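Local atomic coordinates of UDP-N-Acetylglucosamine 2-Epimerase (Thermus thermophilus, PDB entry 1V4V), a protein that probably interconverts UDP-N-acetylglucosamine and UDP-N-acetylmannosamine by inverting the configuration at C2 of the sugar. Residues Lys315-Asp320 with Tyr325-Gly330; Glu226-Leu231 with Leu331-Glu336; Gly293-Val298 with Glu336-Met341. One frame throughout, in Å; residues are numbered along the deposited sequence.

Interaction 1 (Lys315-Asp320 with Tyr325-Gly330); sequences KLAGTD and YRVVKG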
ATOM      1  N   LYS A 315     -31.911  -6.935  22.556  1.00 25.14           N
ATOM      2  CA  LYS A 315     -32.287  -7.980  23.494  1.00 25.27           C
ATOM      3  C   LYS A 315     -32.512  -9.246  22.681  1.00 24.73           C
ATOM      4  O   LYS A 315     -33.110  -9.199  21.606  1.00 22.79           O
ATOM      5  CB  LYS A 315     -33.575  -7.587  24.229  1.00 28.01           C
ATOM      6  CG  LYS A 315     -33.938  -8.493  25.395  1.00 32.28           C
ATOM      7  CD  LYS A 315     -35.157  -7.965  26.144  1.00 35.65           C
ATOM      8  CE  LYS A 315     -35.300  -8.631  27.507  1.00 37.03           C
ATOM      9  NZ  LYS A 315     -35.394 -10.112  27.403  1.00 42.40           N
ATOM     10  N   LEU A 316     -32.017 -10.377  23.173  1.00 24.12           N
ATOM     11  CA  LEU A 316     -32.209 -11.637  22.465  1.00 25.72           C
ATOM     12  C   LEU A 316     -33.536 -12.244  22.885  1.00 25.29           C
ATOM     13  O   LEU A 316     -33.886 -12.238  24.067  1.00 25.05           O
ATOM     14  CB  LEU A 316     -31.078 -12.615  22.782  1.00 28.72           C
ATOM     15  CG  LEU A 316     -29.714 -12.355  22.139  1.00 30.19           C
ATOM     16  CD1 LEU A 316     -28.701 -13.349  22.692  1.00 31.46           C
ATOM     17  CD2 LEU A 316     -29.816 -12.500  20.622  1.00 31.24           C
ATOM     18  N   ALA A 317     -34.282 -12.761  21.915  1.00 23.11           N
ATOM     19  CA  ALA A 317     -35.569 -13.362  22.214  1.00 23.14           C
ATOM     20  C   ALA A 317     -35.546 -14.866  21.971  1.00 23.52           C
ATOM     21  O   ALA A 317     -36.488 -15.568  22.338  1.00 24.76           O
ATOM     22  CB  ALA A 317     -36.658 -12.717  21.362  1.00 24.90           C
ATOM     23  N   GLY A 318     -34.468 -15.353  21.358  1.00 22.79           N
ATOM     24  CA  GLY A 318     -34.373 -16.769  21.048  1.00 22.14           C
ATOM     25  C   GLY A 318     -35.257 -17.089  19.849  1.00 24.63           C
ATOM     26  O   GLY A 318     -35.804 -16.180  19.224  1.00 23.46           O
ATOM     27  N   THR A 319     -35.395 -18.371  19.517  1.00 25.53           N
ATOM     28  CA  THR A 319     -36.236 -18.776  18.395  1.00 27.56           C
ATOM     29  C   THR A 319     -37.382 -19.690  18.817  1.00 26.63           C
ATOM     30  O   THR A 319     -38.109 -20.218  17.972  1.00 27.20           O
ATOM     31  CB  THR A 319     -35.425 -19.489  17.291  1.00 31.11           C
ATOM     32  OG1 THR A 319     -34.710 -20.594  17.854  1.00 32.10           O
ATOM     33  CG2 THR A 319     -34.450 -18.525  16.645  1.00 32.63           C
ATOM     34  N   ASP A 320     -37.541 -19.895  20.121  1.00 23.77           N
ATOM     35  CA  ASP A 320     -38.645 -20.712  20.610  1.00 23.66           C
ATOM     36  C   ASP A 320     -39.882 -19.811  20.603  1.00 23.22           C
ATOM     37  O   ASP A 320     -39.886 -18.756  21.231  1.00 23.57           O
ATOM     38  CB  ASP A 320     -38.370 -21.199  22.031  1.00 25.99           C
ATOM     39  CG  ASP A 320     -39.559 -21.909  22.636  1.00 30.53           C
ATOM     40  OD1 ASP A 320     -40.036 -21.473  23.707  1.00 34.86           O
ATOM     41  OD2 ASP A 320     -40.020 -22.905  22.038  1.00 31.90           O
ATOM     42  N   TYR A 325     -42.765 -14.811  22.214  1.00 17.45           N
ATOM     43  CA  TYR A 325     -43.969 -14.113  22.650  1.00 18.72           C
ATOM     44  C   TYR A 325     -43.737 -13.468  24.022  1.00 19.44           C
ATOM     45  O   TYR A 325     -44.042 -12.292  24.231  1.00 18.29           O
ATOM     46  CB  TYR A 325     -45.143 -15.096  22.734  1.00 20.30           C
ATOM     47  CG  TYR A 325     -46.378 -14.527  23.408  1.00 22.55           C
ATOM     48  CD1 TYR A 325     -47.176 -13.582  22.766  1.00 22.49           C
ATOM     49  CD2 TYR A 325     -46.732 -14.921  24.702  1.00 25.72           C
ATOM     50  CE1 TYR A 325     -48.295 -13.039  23.389  1.00 23.82           C
ATOM     51  CE2 TYR A 325     -47.851 -14.385  25.337  1.00 27.18           C
ATOM     52  CZ  TYR A 325     -48.625 -13.443  24.674  1.00 27.22           C
ATOM     53  OH  TYR A 325     -49.720 -12.891  25.297  1.00 29.98           O
ATOM     54  N   ARG A 326     -43.201 -14.244  24.958  1.00 19.69           N
ATOM     55  CA  ARG A 326     -42.956 -13.729  26.303  1.00 19.84           C
ATOM     56  C   ARG A 326     -42.006 -12.535  26.316  1.00 18.42           C
ATOM     57  O   ARG A 326     -42.269 -11.525  26.975  1.00 18.43           O
ATOM     58  CB  ARG A 326     -42.396 -14.835  27.203  1.00 22.03           C
ATOM     59  CG  ARG A 326     -43.386 -15.955  27.493  1.00 23.65           C
ATOM     60  CD  ARG A 326     -42.806 -16.958  28.494  1.00 26.96           C
ATOM     61  NE  ARG A 326     -43.671 -18.124  28.645  1.00 30.77           N
ATOM     62  CZ  ARG A 326     -43.442 -19.118  29.498  1.00 33.57           C
ATOM     63  NH1 ARG A 326     -42.373 -19.087  30.280  1.00 31.42           N
ATOM     64  NH2 ARG A 326     -44.282 -20.143  29.567  1.00 31.56           N
ATOM     65  N   VAL A 327     -40.904 -12.643  25.583  1.00 18.01           N
ATOM     66  CA  VAL A 327     -39.921 -11.563  25.543  1.00 18.73           C
ATOM     67  C   VAL A 327     -40.452 -10.296  24.882  1.00 18.76           C
ATOM     68  O   VAL A 327     -40.301  -9.195  25.412  1.00 18.12           O
ATOM     69  CB  VAL A 327     -38.636 -12.021  24.818  1.00 18.48           C
ATOM     70  CG1 VAL A 327     -37.712 -10.837  24.571  1.00 20.67           C
ATOM     71  CG2 VAL A 327     -37.922 -13.076  25.671  1.00 23.58           C
ATOM     72  N   VAL A 328     -41.071 -10.442  23.720  1.00 17.31           N
ATOM     73  CA  VAL A 328     -41.584  -9.269  23.024  1.00 16.39           C
ATOM     74  C   VAL A 328     -42.727  -8.617  23.800  1.00 17.28           C
ATOM     75  O   VAL A 328     -42.776  -7.392  23.941  1.00 16.89           O
ATOM     76  CB  VAL A 328     -42.034  -9.642  21.593  1.00 16.58           C
ATOM     77  CG1 VAL A 328     -42.634  -8.430  20.890  1.00 17.65           C
ATOM     78  CG2 VAL A 328     -40.822 -10.148  20.801  1.00 17.61           C
ATOM     79  N   LYS A 329     -43.644  -9.426  24.315  1.00 16.38           N
ATOM     80  CA  LYS A 329     -44.761  -8.871  25.075  1.00 17.75           C
ATOM     81  C   LYS A 329     -44.225  -8.177  26.332  1.00 17.84           C
ATOM     82  O   LYS A 329     -44.651  -7.076  26.676  1.00 18.49           O
ATOM     83  CB  LYS A 329     -45.752  -9.975  25.462  1.00 17.05           C
ATOM     84  CG  LYS A 329     -46.912  -9.489  26.336  1.00 19.38           C
ATOM     85  CD  LYS A 329     -47.915 -10.614  26.588  1.00 24.42           C
ATOM     86  CE  LYS A 329     -49.099 -10.140  27.425  1.00 26.72           C
ATOM     87  NZ  LYS A 329     -48.700  -9.754  28.804  1.00 27.02           N
ATOM     88  N   GLY A 330     -43.279  -8.823  27.005  1.00 17.56           N
ATOM     89  CA  GLY A 330     -42.704  -8.243  28.211  1.00 18.80           C
ATOM     90  C   GLY A 330     -42.028  -6.907  27.953  1.00 19.69           C
ATOM     91  O   GLY A 330     -42.185  -5.957  28.723  1.00 18.95           O
TER

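Interaction 2 (Glu226-Leu231 with Leu331-Glu336); sequences EAFPHL and LLENPE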
ATOM      1  N   GLU A 226     -52.039  -9.678  18.579  1.00 23.41           N
ATOM      2  CA  GLU A 226     -53.351  -9.776  19.206  1.00 26.01           C
ATOM      3  C   GLU A 226     -53.344  -9.197  20.621  1.00 25.97           C
ATOM      4  O   GLU A 226     -54.358  -8.689  21.100  1.00 24.42           O
ATOM      5  CB  GLU A 226     -53.799 -11.236  19.229  1.00 28.34           C
ATOM      6  CG  GLU A 226     -53.927 -11.831  17.840  1.00 34.44           C
ATOM      7  CD  GLU A 226     -54.251 -13.308  17.863  1.00 37.61           C
ATOM      8  OE1 GLU A 226     -53.509 -14.068  18.523  1.00 40.63           O
ATOM      9  OE2 GLU A 226     -55.241 -13.707  17.215  1.00 40.10           O
ATOM     10  N   ALA A 227     -52.191  -9.255  21.282  1.00 24.37           N
ATOM     11  CA  ALA A 227     -52.070  -8.735  22.643  1.00 23.76           C
ATOM     12  C   ALA A 227     -51.888  -7.216  22.698  1.00 22.23           C
ATOM     13  O   ALA A 227     -52.027  -6.612  23.766  1.00 22.55           O
ATOM     14  CB  ALA A 227     -50.899  -9.422  23.363  1.00 24.36           C
ATOM     15  N   PHE A 228     -51.566  -6.609  21.557  1.00 20.13           N
ATOM     16  CA  PHE A 228     -51.346  -5.163  21.464  1.00 20.25           C
ATOM     17  C   PHE A 228     -52.131  -4.575  20.296  1.00 21.24           C
ATOM     18  O   PHE A 228     -51.552  -4.113  19.314  1.00 21.16           O
ATOM     19  CB  PHE A 228     -49.854  -4.883  21.270  1.00 20.19           C
ATOM     20  CG  PHE A 228     -49.022  -5.283  22.443  1.00 18.90           C
ATOM     21  CD1 PHE A 228     -48.901  -4.439  23.540  1.00 21.71           C
ATOM     22  CD2 PHE A 228     -48.412  -6.532  22.481  1.00 21.80           C
ATOM     23  CE1 PHE A 228     -48.181  -4.840  24.667  1.00 23.60           C
ATOM     24  CE2 PHE A 228     -47.693  -6.940  23.603  1.00 21.98           C
ATOM     25  CZ  PHE A 228     -47.582  -6.093  24.692  1.00 22.31           C
ATOM     26  N   PRO A 229     -53.466  -4.580  20.394  1.00 22.75           N
ATOM     27  CA  PRO A 229     -54.340  -4.054  19.343  1.00 22.24           C
ATOM     28  C   PRO A 229     -54.106  -2.599  18.948  1.00 22.33           C
ATOM     29  O   PRO A 229     -54.429  -2.203  17.834  1.00 23.98           O
ATOM     30  CB  PRO A 229     -55.746  -4.285  19.914  1.00 23.08           C
ATOM     31  CG  PRO A 229     -55.529  -4.251  21.395  1.00 23.68           C
ATOM     32  CD  PRO A 229     -54.257  -5.046  21.547  1.00 21.80           C
ATOM     33  N   HIS A 230     -53.543  -1.803  19.850  1.00 21.82           N
ATOM     34  CA  HIS A 230     -53.307  -0.393  19.547  1.00 23.24           C
ATOM     35  C   HIS A 230     -52.010  -0.123  18.801  1.00 22.03           C
ATOM     36  O   HIS A 230     -51.731   1.018  18.431  1.00 22.55           O
ATOM     37  CB  HIS A 230     -53.334   0.438  20.831  1.00 26.32           C
ATOM     38  CG  HIS A 230     -54.654   0.422  21.531  1.00 30.23           C
ATOM     39  ND1 HIS A 230     -55.842   0.691  20.881  1.00 32.50           N
ATOM     40  CD2 HIS A 230     -54.979   0.181  22.822  1.00 29.68           C
ATOM     41  CE1 HIS A 230     -56.836   0.615  21.742  1.00 31.69           C
ATOM     42  NE2 HIS A 230     -56.342   0.307  22.929  1.00 31.73           N
ATOM     43  N   LEU A 231     -51.211  -1.166  18.594  1.00 22.14           N
ATOM     44  CA  LEU A 231     -49.954  -1.025  17.869  1.00 19.68           C
ATOM     45  C   LEU A 231     -50.110  -1.612  16.480  1.00 19.15           C
ATOM     46  O   LEU A 231     -50.865  -2.558  16.281  1.00 20.48           O
ATOM     47  CB  LEU A 231     -48.825  -1.787  18.577  1.00 19.52           C
ATOM     48  CG  LEU A 231     -48.531  -1.445  20.032  1.00 21.00           C
ATOM     49  CD1 LEU A 231     -47.319  -2.256  20.501  1.00 21.29           C
ATOM     50  CD2 LEU A 231     -48.262   0.034  20.164  1.00 23.10           C
ATOM     51  N   LEU A 331     -41.278  -6.825  26.860  1.00 17.84           N
ATOM     52  CA  LEU A 331     -40.576  -5.596  26.510  1.00 18.65           C
ATOM     53  C   LEU A 331     -41.550  -4.470  26.154  1.00 18.31           C
ATOM     54  O   LEU A 331     -41.376  -3.331  26.586  1.00 20.03           O
ATOM     55  CB  LEU A 331     -39.628  -5.851  25.332  1.00 20.49           C
ATOM     56  CG  LEU A 331     -38.771  -4.652  24.913  1.00 24.15           C
ATOM     57  CD1 LEU A 331     -37.902  -4.220  26.081  1.00 24.58           C
ATOM     58  CD2 LEU A 331     -37.908  -5.022  23.718  1.00 25.68           C
ATOM     59  N   LEU A 332     -42.575  -4.785  25.370  1.00 18.66           N
ATOM     60  CA  LEU A 332     -43.555  -3.776  24.980  1.00 19.17           C
ATOM     61  C   LEU A 332     -44.321  -3.239  26.185  1.00 21.22           C
ATOM     62  O   LEU A 332     -44.880  -2.140  26.131  1.00 22.60           O
ATOM     63  CB  LEU A 332     -44.522  -4.345  23.932  1.00 19.24           C
ATOM     64  CG  LEU A 332     -43.890  -4.507  22.540  1.00 18.55           C
ATOM     65  CD1 LEU A 332     -44.824  -5.274  21.609  1.00 20.55           C
ATOM     66  CD2 LEU A 332     -43.563  -3.137  21.973  1.00 18.59           C
ATOM     67  N   GLU A 333     -44.342  -4.004  27.272  1.00 20.85           N
ATOM     68  CA  GLU A 333     -45.019  -3.565  28.489  1.00 21.22           C
ATOM     69  C   GLU A 333     -44.030  -3.067  29.549  1.00 21.32           C
ATOM     70  O   GLU A 333     -44.370  -2.945  30.727  1.00 22.56           O
ATOM     71  CB  GLU A 333     -45.897  -4.701  29.034  1.00 23.98           C
ATOM     72  CG  GLU A 333     -47.146  -4.892  28.177  1.00 28.81           C
ATOM     73  CD  GLU A 333     -48.005  -6.082  28.570  1.00 34.55           C
ATOM     74  OE1 GLU A 333     -49.194  -6.089  28.179  1.00 38.59           O
ATOM     75  OE2 GLU A 333     -47.507  -7.008  29.248  1.00 34.40           O
ATOM     76  N   ASN A 334     -42.805  -2.769  29.120  1.00 20.20           N
ATOM     77  CA  ASN A 334     -41.765  -2.277  30.023  1.00 21.42           C
ATOM     78  C   ASN A 334     -41.178  -1.018  29.385  1.00 21.39           C
ATOM     79  O   ASN A 334     -40.106  -1.055  28.765  1.00 19.61           O
ATOM     80  CB  ASN A 334     -40.661  -3.329  30.204  1.00 21.13           C
ATOM     81  CG  ASN A 334     -39.774  -3.049  31.414  1.00 23.04           C
ATOM     82  OD1 ASN A 334     -39.441  -1.902  31.707  1.00 24.38           O
ATOM     83  ND2 ASN A 334     -39.381  -4.107  32.117  1.00 25.79           N
ATOM     84  N   PRO A 335     -41.883   0.115  29.514  1.00 21.97           N
ATOM     85  CA  PRO A 335     -41.383   1.359  28.921  1.00 22.06           C
ATOM     86  C   PRO A 335     -39.985   1.755  29.403  1.00 22.17           C
ATOM     87  O   PRO A 335     -39.212   2.366  28.657  1.00 22.44           O
ATOM     88  CB  PRO A 335     -42.463   2.385  29.288  1.00 23.35           C
ATOM     89  CG  PRO A 335     -43.082   1.817  30.539  1.00 24.89           C
ATOM     90  CD  PRO A 335     -43.150   0.334  30.234  1.00 21.10           C
ATOM     91  N   GLU A 336     -39.654   1.404  30.641  1.00 21.25           N
ATOM     92  CA  GLU A 336     -38.341   1.743  31.176  1.00 23.69           C
ATOM     93  C   GLU A 336     -37.236   0.993  30.440  1.00 21.95           C
ATOM     94  O   GLU A 336     -36.192   1.562  30.135  1.00 24.09           O
ATOM     95  CB  GLU A 336     -38.262   1.413  32.665  1.00 28.26           C
ATOM     96  CG  GLU A 336     -39.378   2.029  33.491  1.00 33.21           C
ATOM     97  CD  GLU A 336     -40.392   0.997  33.955  1.00 38.31           C
ATOM     98  OE1 GLU A 336     -41.080   0.383  33.099  1.00 29.95           O
ATOM     99  OE2 GLU A 336     -40.488   0.797  35.188  1.00 40.47           O
TER

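Interaction 3 (Gly293-Val298 with Glu336-Met341); sequences GVPVVV and EELSRM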
ATOM      1  N   GLY A 293     -31.376   4.794  17.382  1.00 25.29           N
ATOM      2  CA  GLY A 293     -31.771   4.787  18.779  1.00 23.93           C
ATOM      3  C   GLY A 293     -33.091   4.060  18.965  1.00 23.30           C
ATOM      4  O   GLY A 293     -33.882   4.389  19.854  1.00 25.64           O
ATOM      5  N   VAL A 294     -33.338   3.073  18.113  1.00 22.33           N
ATOM      6  CA  VAL A 294     -34.569   2.289  18.193  1.00 20.79           C
ATOM      7  C   VAL A 294     -34.265   0.950  18.860  1.00 20.02           C
ATOM      8  O   VAL A 294     -33.351   0.235  18.442  1.00 20.50           O
ATOM      9  CB  VAL A 294     -35.151   2.032  16.785  1.00 20.51           C
ATOM     10  CG1 VAL A 294     -36.398   1.162  16.876  1.00 21.04           C
ATOM     11  CG2 VAL A 294     -35.490   3.357  16.121  1.00 20.51           C
ATOM     12  N   PRO A 295     -35.019   0.599  19.917  1.00 18.62           N
ATOM     13  CA  PRO A 295     -34.803  -0.670  20.622  1.00 18.17           C
ATOM     14  C   PRO A 295     -34.932  -1.825  19.645  1.00 18.15           C
ATOM     15  O   PRO A 295     -35.788  -1.795  18.759  1.00 18.08           O
ATOM     16  CB  PRO A 295     -35.930  -0.692  21.660  1.00 20.22           C
ATOM     17  CG  PRO A 295     -36.206   0.767  21.909  1.00 18.27           C
ATOM     18  CD  PRO A 295     -36.143   1.344  20.510  1.00 17.28           C
ATOM     19  N   VAL A 296     -34.093  -2.843  19.804  1.00 18.27           N
ATOM     20  CA  VAL A 296     -34.152  -3.991  18.906  1.00 16.85           C
ATOM     21  C   VAL A 296     -34.231  -5.326  19.634  1.00 17.45           C
ATOM     22  O   VAL A 296     -33.462  -5.584  20.567  1.00 19.73           O
ATOM     23  CB  VAL A 296     -32.902  -4.059  17.994  1.00 18.64           C
ATOM     24  CG1 VAL A 296     -33.004  -5.264  17.052  1.00 18.74           C
ATOM     25  CG2 VAL A 296     -32.745  -2.766  17.222  1.00 19.77           C
ATOM     26  N   VAL A 297     -35.168  -6.169  19.212  1.00 17.43           N
ATOM     27  CA  VAL A 297     -35.290  -7.507  19.763  1.00 19.37           C
ATOM     28  C   VAL A 297     -34.862  -8.450  18.639  1.00 21.24           C
ATOM     29  O   VAL A 297     -35.379  -8.381  17.522  1.00 21.34           O
ATOM     30  CB  VAL A 297     -36.729  -7.834  20.232  1.00 21.42           C
ATOM     31  CG1 VAL A 297     -36.837  -9.309  20.586  0.50 23.18           C
ATOM     32  CG2 VAL A 297     -37.080  -6.994  21.424  0.50 19.44           C
ATOM     33  N   VAL A 298     -33.898  -9.314  18.938  1.00 21.06           N
ATOM     34  CA  VAL A 298     -33.358 -10.243  17.950  1.00 23.19           C
ATOM     35  C   VAL A 298     -33.905 -11.651  18.100  1.00 23.93           C
ATOM     36  O   VAL A 298     -33.807 -12.256  19.163  1.00 21.01           O
ATOM     37  CB  VAL A 298     -31.812 -10.288  18.036  1.00 24.52           C
ATOM     38  CG1 VAL A 298     -31.244 -11.257  16.990  1.00 22.30           C
ATOM     39  CG2 VAL A 298     -31.244  -8.887  17.829  1.00 23.91           C
ATOM     40  N   GLU A 336     -39.654   1.404  30.641  1.00 21.25           N
ATOM     41  CA  GLU A 336     -38.341   1.743  31.176  1.00 23.69           C
ATOM     42  C   GLU A 336     -37.236   0.993  30.440  1.00 21.95           C
ATOM     43  O   GLU A 336     -36.192   1.562  30.135  1.00 24.09           O
ATOM     44  CB  GLU A 336     -38.262   1.413  32.665  1.00 28.26           C
ATOM     45  CG  GLU A 336     -39.378   2.029  33.491  1.00 33.21           C
ATOM     46  CD  GLU A 336     -40.392   0.997  33.955  1.00 38.31           C
ATOM     47  OE1 GLU A 336     -41.080   0.383  33.099  1.00 29.95           O
ATOM     48  OE2 GLU A 336     -40.488   0.797  35.188  1.00 40.47           O
ATOM     49  N   GLU A 337     -37.462  -0.285  30.155  1.00 21.88           N
ATOM     50  CA  GLU A 337     -36.450  -1.068  29.459  1.00 23.51           C
ATOM     51  C   GLU A 337     -36.283  -0.556  28.039  1.00 23.44           C
ATOM     52  O   GLU A 337     -35.166  -0.467  27.539  1.00 24.04           O
ATOM     53  CB  GLU A 337     -36.817  -2.551  29.442  1.00 25.53           C
ATOM     54  CG  GLU A 337     -35.725  -3.434  28.848  1.00 31.47           C
ATOM     55  CD  GLU A 337     -35.986  -4.911  29.058  1.00 36.83           C
ATOM     56  OE1 GLU A 337     -35.175  -5.740  28.587  1.00 38.33           O
ATOM     57  OE2 GLU A 337     -37.005  -5.245  29.697  1.00 41.34           O
ATOM     58  N   LEU A 338     -37.391  -0.218  27.386  1.00 19.94           N
ATOM     59  CA  LEU A 338     -37.324   0.308  26.027  1.00 19.26           C
ATOM     60  C   LEU A 338     -36.532   1.616  26.041  1.00 21.23           C
ATOM     61  O   LEU A 338     -35.691   1.855  25.172  1.00 21.33           O
ATOM     62  CB  LEU A 338     -38.731   0.566  25.482  1.00 17.76           C
ATOM     63  CG  LEU A 338     -39.535  -0.676  25.084  1.00 19.01           C
ATOM     64  CD1 LEU A 338     -40.964  -0.274  24.782  1.00 19.54           C
ATOM     65  CD2 LEU A 338     -38.894  -1.348  23.858  1.00 17.36           C
ATOM     66  N   SER A 339     -36.799   2.448  27.044  1.00 21.74           N
ATOM     67  CA  SER A 339     -36.118   3.734  27.190  1.00 23.81           C
ATOM     68  C   SER A 339     -34.611   3.565  27.387  1.00 24.75           C
ATOM     69  O   SER A 339     -33.818   4.306  26.802  1.00 25.21           O
ATOM     70  CB  SER A 339     -36.693   4.507  28.385  1.00 23.21           C
ATOM     71  OG  SER A 339     -35.999   5.730  28.570  1.00 32.22           O
ATOM     72  N   ARG A 340     -34.222   2.602  28.219  1.00 24.98           N
ATOM     73  CA  ARG A 340     -32.806   2.344  28.479  1.00 27.28           C
ATOM     74  C   ARG A 340     -32.086   1.943  27.198  1.00 26.97           C
ATOM     75  O   ARG A 340     -30.918   2.276  26.992  1.00 26.19           O
ATOM     76  CB  ARG A 340     -32.628   1.222  29.502  1.00 29.16           C
ATOM     77  CG  ARG A 340     -33.004   1.558  30.932  1.00 36.73           C
ATOM     78  CD  ARG A 340     -32.308   0.580  31.868  1.00 43.94           C
ATOM     79  NE  ARG A 340     -32.461  -0.797  31.403  1.00 49.56           N
ATOM     80  CZ  ARG A 340     -31.620  -1.787  31.690  1.00 53.38           C
ATOM     81  NH1 ARG A 340     -30.553  -1.562  32.446  1.00 54.20           N
ATOM     82  NH2 ARG A 340     -31.846  -3.005  31.212  1.00 54.80           N
HETATM   83  N   MSE A 341     -32.783   1.208  26.342  1.00 24.48           N
HETATM   84  CA  MSE A 341     -32.192   0.773  25.094  1.00 23.83           C
HETATM   85  C   MSE A 341     -32.028   1.967  24.153  1.00 23.82           C
HETATM   86  O   MSE A 341     -31.009   2.083  23.477  1.00 24.44           O
HETATM   87  CB  MSE A 341     -33.056  -0.341  24.487  1.00 24.96           C
HETATM   88  CG  MSE A 341     -33.275  -1.482  25.490  1.00 26.24           C
HETATM   89 SE   MSE A 341     -34.301  -2.983  24.835  1.00 36.39          SE
HETATM   90  CE  MSE A 341     -33.198  -3.217  23.256  1.00  5.61           C
TER

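Interaction 1 (Lys315-Asp320 with Tyr325-Gly330)
Val327 is the residue to look at first: it points from helix 321-332 toward the end of strand 314-316, and Ala317 and Lys315 both pack against it. The CB of Ala317 comes to 3.9 Å from Val327 CG1 and almost as near to Val327 CB, so the alanine methyl lies against one branch and the branching carbon together. The other branch, Val327 CG2, passes 4.2 Å from Ala317 CA and thus meets the backbone of the loop. With CG1 anti to the backbone N (chi1 171°), this methyl also faces Lys315, whose side chain comes to meet it tip to tip. Lys315 runs extended as far as CE and then bends at its last torsion (chi4 -57°), which brings NZ to 3.7 Å from Val327 CG1, with Lys315 CD 4.2 Å from the same methyl. Leu316 adds only its carbonyl O, 4.1 Å from Val327 CG1.

This is the short connection from the edge strand 314-316 to helix 321-332. Asp320 is the N-cap, its OD1 accepting a hydrogen bond from Gly323 N, and Lys315 and Ala317 are tied through their backbones to Val298 in the adjacent strand.

The contact is apolar where Ala317 meets Val327; at Lys315 a chain carbon and the charged nitrogen merely lie against a methyl in van der Waals contact. A methyl cannot bond to NZ, so the lysine gains no polar partner from Val327. The packing depends on shape, while hydrogen bonds at the helix start and in the sheet fix the two ends.

Interaction 2 (Glu226-Leu231 with Leu331-Glu336)
Phe228 turns its ring toward the end of helix 321-332 and meets Leu332 with a face and Glu333 with an edge. Its CG stands beside the backbone N (chi1 -65°), which carries the ring across to the helix end. Leu332 lies obliquely over one face: its CB is 3.6 Å from Phe228 CZ, and its CD1 sits 4.0 Å from the ring centroid, 18° off the normal, a CH-pi contact. Glu333 CG lies at the ring edge, close to its plane and 3.7 Å from Phe228 CE1. The extended chain then rises off that plane on the side away from Leu332, its carboxylate turned 68° from the ring, with OE1 3.8 Å from Phe228 CZ. The carboxylate's OE2 forms a salt bridge with NZ of Lys329, one turn earlier in the helix, whose side chain also touches Phe228.

Leu231 closes the contact from the sheet side. It slides past Leu332 in the opposite direction, its CD1 4.1 Å from Leu332 CD1, so that this leucine methyl is shared by a ring and an aliphatic neighbour. Were Phe228 an alanine, a gap would probably open over Leu332 CB and CD1, and Glu333 CG would probably lose the ring edge it packs on.

Phe228 and Leu231 are the ends of a type I turn, with Leu231 N hydrogen-bonded to Phe228 O at 3.1 Å, and this turn joins helix 214-227 to strand 232-236. Ala227 meets Tyr325 about two turns before the end of helix 321-332, so the two helices touch there and Phe228 reaches the end of the second; beneath them Leu231 and Leu332 rest on Leu276 and Leu277 of strand 275-280.

Interaction 3 (Gly293-Val298 with Glu336-Met341)
The backbone N of Met341 has two acceptors within its own helix: Glu337 O at 3.1 Å and, weakly, Leu338 O. That second carbonyl also faces the loop before strand 296-298, since Pro295 CG comes to 3.5 Å from Leu338 O. Two side chains of the helix meet the proline ring. Met341 CB lies over one face, 4.0 Å from Pro295 CB, and Leu338, crossing the ring at about a right angle, comes in near its rim with CD2 3.7 Å from Pro295 CB.

From there Met341, present as selenomethionine, runs on toward the strand. A bend at its last torsion (chi3 52°) swings CE over the backbone of Val296, 3.6 Å from Val296 N and equally near Val296 O. The Val296 side chain itself points away from the helix, so the methyl meets main chain here.

All four touching residues are buried. Helix 335-343 packs against the start of strand 296-298 in the C-terminal Rossmann-like sheet: that strand runs between strands 275-280 and 314-316, Pro295 touches Leu277 of the first, and Leu331 of helix 321-332 packs on Leu338, Met341 and Val297 alike.

Overall arrangement
The three contacts lie in one C-terminal domain of this GT-B-type enzyme, on one side of the chain's centre, each pair of centres about 13 Å apart. Along the chain come 226-231, 293-298, 315-320, 325-330, 331-336 and 336-341. Interaction 1 is local, turning the edge strand 314-316 back into helix 321-332. Interaction 2 ties the end of that helix to a turn 100 residues earlier, and interaction 3 lays the next helix, 335-343, against strand 296-298, neighbour of 314-316. Interactions 2 and 3 share Glu336, and Leu331 of interaction 2 packs on Val297, Leu338 and Met341 of interaction 3. Together they seat two successive helices on the parallel six-stranded sheet.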